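Local coordinates for protein MmeI (Methylophilus methylotrophus, PDB 5HR4) that is a Type IIL restriction-modification enzyme that probably methylates adenine at N6 in DNA, using S-adenosyl-L-methionine, and binds calcium, at residues Ser288-Pro292 against Ala293-Ser297. Residues are numbered along the deposited sequence; the frame is centred on the assembly and turned at random.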
ATOM      1  N   SER A 288       9.305  -9.484 -27.388  1.00 33.92           N
ATOM      2  CA  SER A 288      10.365  -8.505 -27.573  1.00 34.99           C
ATOM      3  C   SER A 288      10.207  -7.310 -26.642  1.00 36.51           C
ATOM      4  O   SER A 288      11.191  -6.836 -26.060  1.00 28.34           O
ATOM      5  CB  SER A 288      10.390  -8.053 -29.024  1.00 32.38           C
ATOM      6  OG  SER A 288      11.640  -7.474 -29.287  1.00 35.03           O
ATOM      7  N   ARG A 289       8.976  -6.815 -26.476  1.00 40.50           N
ATOM      8  CA  ARG A 289       8.719  -5.611 -25.681  1.00 41.05           C
ATOM      9  C   ARG A 289       8.062  -6.030 -24.368  1.00 39.55           C
ATOM     10  O   ARG A 289       6.881  -5.782 -24.119  1.00 48.35           O
ATOM     11  CB  ARG A 289       7.838  -4.624 -26.456  1.00 47.18           C
ATOM     12  CG  ARG A 289       8.364  -4.183 -27.805  1.00 45.24           C
ATOM     13  CD  ARG A 289       9.393  -3.076 -27.661  1.00 62.40           C
ATOM     14  NE  ARG A 289       9.837  -2.569 -28.961  1.00 78.67           N
ATOM     15  CZ  ARG A 289      10.961  -1.885 -29.160  1.00 77.60           C
ATOM     16  NH1 ARG A 289      11.767  -1.623 -28.141  1.00 90.71           N
ATOM     17  NH2 ARG A 289      11.290  -1.476 -30.380  1.00 70.45           N
ATOM     18  N   ILE A 290       8.840  -6.690 -23.523  1.00 38.18           N
ATOM     19  CA  ILE A 290       8.360  -7.158 -22.229  1.00 33.03           C
ATOM     20  C   ILE A 290       8.673  -6.086 -21.199  1.00 33.27           C
ATOM     21  O   ILE A 290       9.771  -5.521 -21.188  1.00 37.40           O
ATOM     22  CB  ILE A 290       8.982  -8.514 -21.840  1.00 34.14           C
ATOM     23  CG1 ILE A 290       8.494  -8.942 -20.449  1.00 37.35           C
ATOM     24  CG2 ILE A 290      10.519  -8.472 -21.883  1.00 29.48           C
ATOM     25  CD1 ILE A 290       8.738 -10.410 -20.109  1.00 35.59           C
ATOM     26  N   SER A 291       7.716  -5.807 -20.327  1.00 34.75           N
ATOM     27  CA  SER A 291       7.811  -4.648 -19.458  1.00 32.88           C
ATOM     28  C   SER A 291       7.399  -4.981 -18.032  1.00 37.04           C
ATOM     29  O   SER A 291       6.807  -6.041 -17.785  1.00 35.68           O
ATOM     30  CB  SER A 291       6.917  -3.552 -20.016  1.00 31.04           C
ATOM     31  OG  SER A 291       5.748  -4.159 -20.529  1.00 36.05           O
ATOM     32  N   PRO A 292       7.697  -4.090 -17.062  1.00 38.49           N
ATOM     33  CA  PRO A 292       7.214  -4.273 -15.687  1.00 35.41           C
ATOM     34  C   PRO A 292       5.816  -4.844 -15.556  1.00 38.73           C
ATOM     35  O   PRO A 292       5.595  -5.763 -14.752  1.00 39.55           O
ATOM     36  CB  PRO A 292       7.261  -2.852 -15.127  1.00 36.97           C
ATOM     37  CG  PRO A 292       8.457  -2.272 -15.796  1.00 38.51           C
ATOM     38  CD  PRO A 292       8.513  -2.865 -17.185  1.00 34.91           C
ATOM     39  N   ALA A 293       4.864  -4.299 -16.322  1.00 37.00           N
ATOM     40  CA  ALA A 293       3.501  -4.827 -16.278  1.00 37.38           C
ATOM     41  C   ALA A 293       3.489  -6.328 -16.533  1.00 33.08           C
ATOM     42  O   ALA A 293       2.792  -7.074 -15.839  1.00 34.74           O
ATOM     43  CB  ALA A 293       2.607  -4.098 -17.285  1.00 26.70           C
ATOM     44  N   ILE A 294       4.277  -6.798 -17.501  1.00 31.07           N
ATOM     45  CA  ILE A 294       4.363  -8.239 -17.719  1.00 36.11           C
ATOM     46  C   ILE A 294       4.972  -8.930 -16.504  1.00 35.19           C
ATOM     47  O   ILE A 294       4.412  -9.894 -15.975  1.00 33.71           O
ATOM     48  CB  ILE A 294       5.160  -8.561 -18.989  1.00 33.78           C
ATOM     49  CG1 ILE A 294       4.522  -7.881 -20.190  1.00 31.50           C
ATOM     50  CG2 ILE A 294       5.209 -10.074 -19.172  1.00 29.96           C
ATOM     51  CD1 ILE A 294       3.082  -8.165 -20.333  1.00 34.60           C
ATOM     52  N   PHE A 295       6.127  -8.447 -16.043  1.00 36.28           N
ATOM     53  CA  PHE A 295       6.800  -9.113 -14.931  1.00 34.97           C
ATOM     54  C   PHE A 295       5.928  -9.131 -13.687  1.00 33.12           C
ATOM     55  O   PHE A 295       5.939 -10.107 -12.931  1.00 38.18           O
ATOM     56  CB  PHE A 295       8.139  -8.440 -14.643  1.00 32.74           C
ATOM     57  CG  PHE A 295       9.114  -8.529 -15.780  1.00 32.17           C
ATOM     58  CD1 PHE A 295       9.727  -9.734 -16.091  1.00 28.19           C
ATOM     59  CD2 PHE A 295       9.423  -7.405 -16.533  1.00 34.65           C
ATOM     60  CE1 PHE A 295      10.629  -9.812 -17.133  1.00 32.89           C
ATOM     61  CE2 PHE A 295      10.320  -7.477 -17.584  1.00 29.50           C
ATOM     62  CZ  PHE A 295      10.924  -8.673 -17.888  1.00 31.25           C
ATOM     63  N   GLY A 296       5.130  -8.090 -13.485  1.00 30.84           N
ATOM     64  CA  GLY A 296       4.300  -7.997 -12.303  1.00 29.26           C
ATOM     65  C   GLY A 296       3.067  -8.864 -12.383  1.00 34.14           C
ATOM     66  O   GLY A 296       2.668  -9.481 -11.390  1.00 37.73           O
ATOM     67  N   SER A 297       2.459  -8.932 -13.570  1.00 35.76           N
ATOM     68  CA  SER A 297       1.268  -9.756 -13.741  1.00 30.18           C
ATOM     69  C   SER A 297       1.598 -11.225 -13.595  1.00 31.72           C
ATOM     70  O   SER A 297       0.804 -11.992 -13.036  1.00 33.94           O
ATOM     71  CB  SER A 297       0.645  -9.494 -15.102  1.00 31.44           C
ATOM     72  OG  SER A 297       0.184  -8.161 -15.166  1.00 43.79           O
TER
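Ser291 O takes two backbone N-H groups from the first turn of helix 292-301. Phe295 N reaches it at 3.0 Å, with an N-H...O angle of 159°. Ile294 N is nearer but badly angled, and that bond is weak. Gly296 N continues the ladder to Pro292 O at 2.7 Å, and Gly296 lies close to bound sinefungin. Ser291 is the N-cap residue, yet its OG makes no capping bond and lies alongside Ile294 CG1. Pro292 follows as the first helical residue, where its lack of an N-H costs no helical bond.

Ile290 ties the loop to the helix. Its CG1 stands anti to the backbone N (chi1 178°) and sits over one face of the Phe295 ring, 3.9 Å from the centroid, in a CH-pi contact. Ile290 CD1 touches Phe295 CE1 and CZ, while CG1 also meets Ile294 CB at 3.7 Å. Pro292 CA lies at the ring edge. Ile421, Ala425 and Leu428 of helix 416-440 pack on Phe295 as well. With an alanine in place of Phe295, Ile290 CG1 and CD1 would probably lose the ring they rest on, and a gap would be likely to open towards helix 416-440.

Further along, Ser297 N and Ser297 OG approach Ala293 O from opposite faces of its plane. Backbone N-H groups thus satisfy the carbonyls of Ser291 and Pro292 without a side-chain cap, and the buried packing of Ile290 on Phe295 holds the incoming loop against the helix.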